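Local coordinates for protein AmbC (Sorangium cellulosum, PDB 5O15) that acts as a bifunctional dehydratase-cyclase in ambruticin biosynthesis, dehydrating a polyketide intermediate and then closing it to a heterocycle, probably an oxygen-containing ring, at residues A[47-50]-A[56-59]; A[219-224]-A[268-273]. All blocks are in the same frame, centred on the assembly; numbering follows the deposited sequence.

Contact 1: A[47-50]-A[56-59]; sequences WVLD and TVIL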
loop_
_atom_site.group_PDB
_atom_site.type_symbol
_atom_site.label_atom_id
_atom_site.label_comp_id
_atom_site.label_asym_id
_atom_site.label_seq_id
_atom_site.Cartn_x
_atom_site.Cartn_y
_atom_site.Cartn_z
ATOM N N TRP A 47 -2.422 4.699 14.544
ATOM C CA TRP A 47 -2.834 5.173 13.231
ATOM C C TRP A 47 -3.460 4.088 12.362
ATOM O O TRP A 47 -4.298 4.412 11.510
ATOM C CB TRP A 47 -1.684 5.843 12.486
ATOM C CG TRP A 47 -0.508 4.952 12.176
ATOM C CD1 TRP A 47 0.589 4.721 12.959
ATOM C CD2 TRP A 47 -0.298 4.188 10.979
ATOM N NE1 TRP A 47 1.455 3.852 12.330
ATOM C CE2 TRP A 47 0.935 3.527 11.110
ATOM C CE3 TRP A 47 -1.026 4.020 9.803
ATOM C CZ2 TRP A 47 1.440 2.726 10.126
ATOM C CZ3 TRP A 47 -0.510 3.193 8.828
ATOM C CH2 TRP A 47 0.704 2.561 9.006
ATOM N N VAL A 48 -3.047 2.807 12.507
ATOM C CA VAL A 48 -3.602 1.800 11.609
ATOM C C VAL A 48 -5.099 1.660 11.819
ATOM O O VAL A 48 -5.817 1.231 10.912
ATOM C CB VAL A 48 -2.888 0.432 11.743
ATOM C CG1 VAL A 48 -1.433 0.581 11.394
ATOM C CG2 VAL A 48 -3.059 -0.192 13.123
ATOM N N LEU A 49 -5.583 1.970 13.028
ATOM C CA LEU A 49 -7.006 1.862 13.341
ATOM C C LEU A 49 -7.849 2.886 12.606
ATOM O O LEU A 49 -9.082 2.776 12.611
ATOM C CB LEU A 49 -7.227 1.966 14.853
ATOM C CG LEU A 49 -6.549 0.876 15.691
ATOM C CD1 LEU A 49 -6.712 1.189 17.193
ATOM C CD2 LEU A 49 -7.107 -0.487 15.311
ATOM N N ASP A 50 -7.227 3.918 12.021
ATOM C CA ASP A 50 -7.975 4.840 11.192
ATOM C C ASP A 50 -8.357 4.232 9.853
ATOM O O ASP A 50 -9.164 4.842 9.120
ATOM C CB ASP A 50 -7.140 6.093 10.930
ATOM C CG ASP A 50 -6.992 7.011 12.141
ATOM O OD1 ASP A 50 -7.629 6.756 13.175
ATOM O OD2 ASP A 50 -6.225 7.997 12.017
ATOM N N THR A 56 -15.344 -1.911 8.620
ATOM C CA THR A 56 -14.490 -2.980 9.125
ATOM C C THR A 56 -13.062 -2.485 9.246
ATOM O O THR A 56 -12.487 -1.973 8.284
ATOM C CB THR A 56 -14.579 -4.177 8.185
ATOM O OG1 THR A 56 -15.922 -4.686 8.224
ATOM C CG2 THR A 56 -13.602 -5.306 8.597
ATOM N N VAL A 57 -12.459 -2.709 10.409
ATOM C CA VAL A 57 -11.139 -2.154 10.688
ATOM C C VAL A 57 -10.101 -3.193 10.274
ATOM O O VAL A 57 -9.979 -4.248 10.907
ATOM C CB VAL A 57 -10.997 -1.790 12.169
ATOM C CG1 VAL A 57 -9.693 -1.070 12.374
ATOM C CG2 VAL A 57 -12.198 -0.955 12.655
ATOM N N ILE A 58 -9.361 -2.909 9.213
ATOM C CA ILE A 58 -8.377 -3.850 8.686
ATOM C C ILE A 58 -7.099 -3.094 8.356
ATOM O O ILE A 58 -7.118 -1.903 8.033
ATOM C CB ILE A 58 -8.872 -4.605 7.434
ATOM C CG1 ILE A 58 -9.250 -3.634 6.307
ATOM C CG2 ILE A 58 -9.969 -5.574 7.816
ATOM C CD1 ILE A 58 -9.668 -4.340 5.020
ATOM N N LEU A 59 -5.977 -3.794 8.424
ATOM C CA LEU A 59 -4.715 -3.194 8.045
ATOM C C LEU A 59 -4.791 -2.782 6.573
ATOM O O LEU A 59 -5.331 -3.523 5.761
ATOM C CB LEU A 59 -3.594 -4.213 8.284
ATOM C CG LEU A 59 -2.157 -3.662 8.265
ATOM C CD1 LEU A 59 -1.849 -2.718 9.445
ATOM C CD2 LEU A 59 -1.171 -4.774 8.180
#

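Contact 2: A[219-224]-A[268-273]; sequences QALLRA and DQLAAS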
loop_
_atom_site.group_PDB
_atom_site.type_symbol
_atom_site.label_atom_id
_atom_site.label_comp_id
_atom_site.label_asym_id
_atom_site.label_seq_id
_atom_site.Cartn_x
_atom_site.Cartn_y
_atom_site.Cartn_z
ATOM N N GLN A 219 -6.081 6.862 -2.412
ATOM C CA GLN A 219 -7.137 7.825 -2.097
ATOM C C GLN A 219 -7.320 8.812 -3.244
ATOM O O GLN A 219 -8.448 9.175 -3.582
ATOM C CB GLN A 219 -6.790 8.584 -0.818
ATOM C CG GLN A 219 -6.757 7.754 0.455
ATOM C CD GLN A 219 -5.933 8.421 1.522
ATOM O OE1 GLN A 219 -5.921 9.654 1.615
ATOM N NE2 GLN A 219 -5.208 7.625 2.319
ATOM N N ALA A 220 -6.211 9.295 -3.818
ATOM C CA ALA A 220 -6.319 10.267 -4.901
ATOM C C ALA A 220 -7.031 9.655 -6.092
ATOM O O ALA A 220 -7.901 10.290 -6.705
ATOM C CB ALA A 220 -4.923 10.752 -5.291
ATOM N N LEU A 221 -6.661 8.421 -6.442
ATOM C CA LEU A 221 -7.329 7.708 -7.508
ATOM C C LEU A 221 -8.820 7.540 -7.228
ATOM O O LEU A 221 -9.662 7.788 -8.095
ATOM C CB LEU A 221 -6.656 6.355 -7.663
ATOM C CG LEU A 221 -7.354 5.412 -8.623
ATOM C CD1 LEU A 221 -7.407 6.024 -10.014
ATOM C CD2 LEU A 221 -6.637 4.118 -8.676
ATOM N N LEU A 222 -9.170 7.111 -6.026
ATOM C CA LEU A 222 -10.574 6.889 -5.711
ATOM C C LEU A 222 -11.359 8.191 -5.709
ATOM O O LEU A 222 -12.503 8.226 -6.163
ATOM C CB LEU A 222 -10.699 6.179 -4.370
ATOM C CG LEU A 222 -10.198 4.744 -4.325
ATOM C CD1 LEU A 222 -10.245 4.185 -2.908
ATOM C CD2 LEU A 222 -10.964 3.854 -5.287
ATOM N N ARG A 223 -10.784 9.273 -5.193
ATOM C CA ARG A 223 -11.510 10.530 -5.209
ATOM C C ARG A 223 -11.738 11.016 -6.625
ATOM O O ARG A 223 -12.785 11.596 -6.925
ATOM C CB ARG A 223 -10.788 11.577 -4.365
ATOM C CG ARG A 223 -10.891 11.265 -2.878
ATOM C CD ARG A 223 -10.239 12.291 -1.985
ATOM N NE ARG A 223 -10.395 11.943 -0.594
ATOM C CZ ARG A 223 -11.507 12.064 0.122
ATOM N NH1 ARG A 223 -12.582 12.669 -0.354
ATOM N NH2 ARG A 223 -11.539 11.574 1.346
ATOM N N ALA A 224 -10.800 10.757 -7.515
ATOM C CA ALA A 224 -10.999 11.094 -8.913
ATOM C C ALA A 224 -12.053 10.196 -9.559
ATOM O O ALA A 224 -12.923 10.672 -10.283
ATOM C CB ALA A 224 -9.652 10.987 -9.633
ATOM N N ASP A 268 -15.697 -4.569 -13.101
ATOM C CA ASP A 268 -15.635 -4.657 -11.648
ATOM C C ASP A 268 -14.251 -4.333 -11.099
ATOM O O ASP A 268 -14.041 -4.432 -9.885
ATOM C CB ASP A 268 -16.072 -6.055 -11.186
ATOM C CG ASP A 268 -17.467 -6.419 -11.658
ATOM O OD1 ASP A 268 -18.304 -5.509 -11.802
ATOM O OD2 ASP A 268 -17.735 -7.618 -11.885
ATOM N N GLN A 269 -13.314 -3.916 -11.950
ATOM C CA GLN A 269 -11.941 -3.698 -11.524
ATOM C C GLN A 269 -11.445 -2.322 -11.929
ATOM O O GLN A 269 -11.932 -1.703 -12.876
ATOM C CB GLN A 269 -10.993 -4.717 -12.134
ATOM C CG GLN A 269 -11.223 -6.106 -11.645
ATOM C CD GLN A 269 -10.132 -7.047 -12.072
ATOM O OE1 GLN A 269 -9.060 -6.637 -12.524
ATOM N NE2 GLN A 269 -10.393 -8.321 -11.919
ATOM N N LEU A 270 -10.447 -1.876 -11.184
ATOM C CA LEU A 270 -9.710 -0.649 -11.412
ATOM C C LEU A 270 -8.239 -1.027 -11.425
ATOM O O LEU A 270 -7.804 -1.859 -10.625
ATOM C CB LEU A 270 -9.994 0.320 -10.252
ATOM C CG LEU A 270 -9.519 1.758 -10.250
ATOM C CD1 LEU A 270 -10.027 2.496 -11.469
ATOM C CD2 LEU A 270 -10.024 2.393 -8.966
ATOM N N ALA A 271 -7.470 -0.427 -12.330
ATOM C CA ALA A 271 -6.051 -0.741 -12.444
ATOM C C ALA A 271 -5.299 0.528 -12.804
ATOM O O ALA A 271 -5.800 1.359 -13.561
ATOM C CB ALA A 271 -5.781 -1.832 -13.494
ATOM N N ALA A 272 -4.099 0.681 -12.255
ATOM C CA ALA A 272 -3.305 1.875 -12.480
ATOM C C ALA A 272 -1.845 1.576 -12.154
ATOM O O ALA A 272 -1.534 0.647 -11.420
ATOM C CB ALA A 272 -3.809 3.024 -11.616
ATOM N N SER A 273 -0.953 2.417 -12.677
ATOM C CA SER A 273 0.432 2.504 -12.233
ATOM C C SER A 273 0.568 3.692 -11.293
ATOM O O SER A 273 -0.225 4.647 -11.345
ATOM C CB SER A 273 1.395 2.686 -13.424
ATOM O OG SER A 273 1.157 3.933 -14.077
#

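Contact 1: A[47-50]-A[56-59]
The 3-10 turn through W47-D50 runs past V57 and L59 in the opposite sense: V48 CA lies 6.2 Å from L59 CA, and L49 CA 6.3 Å from V57 CA. D50 N to W47 O (3.0 Å) closes the turn; no hydrogen bond crosses the gap, where aliphatic branches do almost all the touching. V48 directs its CB at the facing segment, and CG1 comes within 3.9 Å of L59 CD1. The same CG1 lies over one face of the W47 ring, toward its rim; a small beta-branched residue suits a place wedged between an indole and a leucine. The turn leads straight into the HxxxGxxxxP signature of polyketide synthase dehydratases: H51, whose ND1 is hydrogen-bonded to the I58 carbonyl oxygen, begins it, and 56-59 are its last four variable positions. L49 starts out pointing away from 56-59, but its longer chain brings CD2 back to 4.0 Å from V57 CG1. That methyl stands anti to the V57 backbone N (chi1 -173°), which also sets it 3.9 Å from L49 O, a van der Waals approach. Outside the pair, L91 packs on V48 and backbone bonds tie V57 to L91 and L59 to L89.

Contact 2: A[219-224]-A[268-273]
L270 reaches out from strand 269-273 to meet L221 and L222 on helix 219-224. The two axes pass 11.0 Å apart at 129° between their directions, a gap spanned by leucines extended from both sides. The CB of L270 points at the helix, and with CG anti to the backbone N (chi1 -172°) the branch point is carried straight across, to 4.0 Å from L221 CD2. L270 CD2 does most of the touching. It meets L221 CD2 at 3.8 Å, tip to tip, and L221 CG at 4.0 Å, while L222 CD2 comes in slantwise at 4.1 Å. One methyl thus lies against two successive helix residues. L221 adopts almost the same torsions as L270, and its CD2 also reaches the CB of A272, at 4.2 Å. Two residues on from L270, A272 presents the same side of the strand to the helix, and its short methyl suits a place that the tip of L221 already reaches; A271 between them points away. The contact is wholly apolar, as befits the inner face of a hotdog fold, where strands wrap round a central helix. Helix 211-225 fills that role: L221 also touches V261 of strand 254-261, and the strand of L270 and A272 is hydrogen-bonded to A292 and F290 of strand 283-295 on one side and, through A271 and S273, to E262 and E260 on the other.

How the contacts relate
Contact 1 comes first along the chain and closes before contact 2 opens; their centres are 20 Å apart, and their nearest atoms about 8 Å, without touching. They lie in different halves of the sequence, each related to the hotdog family, in keeping with the double hotdog fold. Contact 1 lies in the connection between strand 34-41 and helix 61-75, which includes the short strands 52-53 and 56-57, whereas contact 2 joins helix 211-225 to strand 269-277. The link between them is helix 211-225: its later turns form contact 2 against the strands of the second hotdog, and at its start P211 and A212 touch W47, four residues ahead of the signature histidine H51.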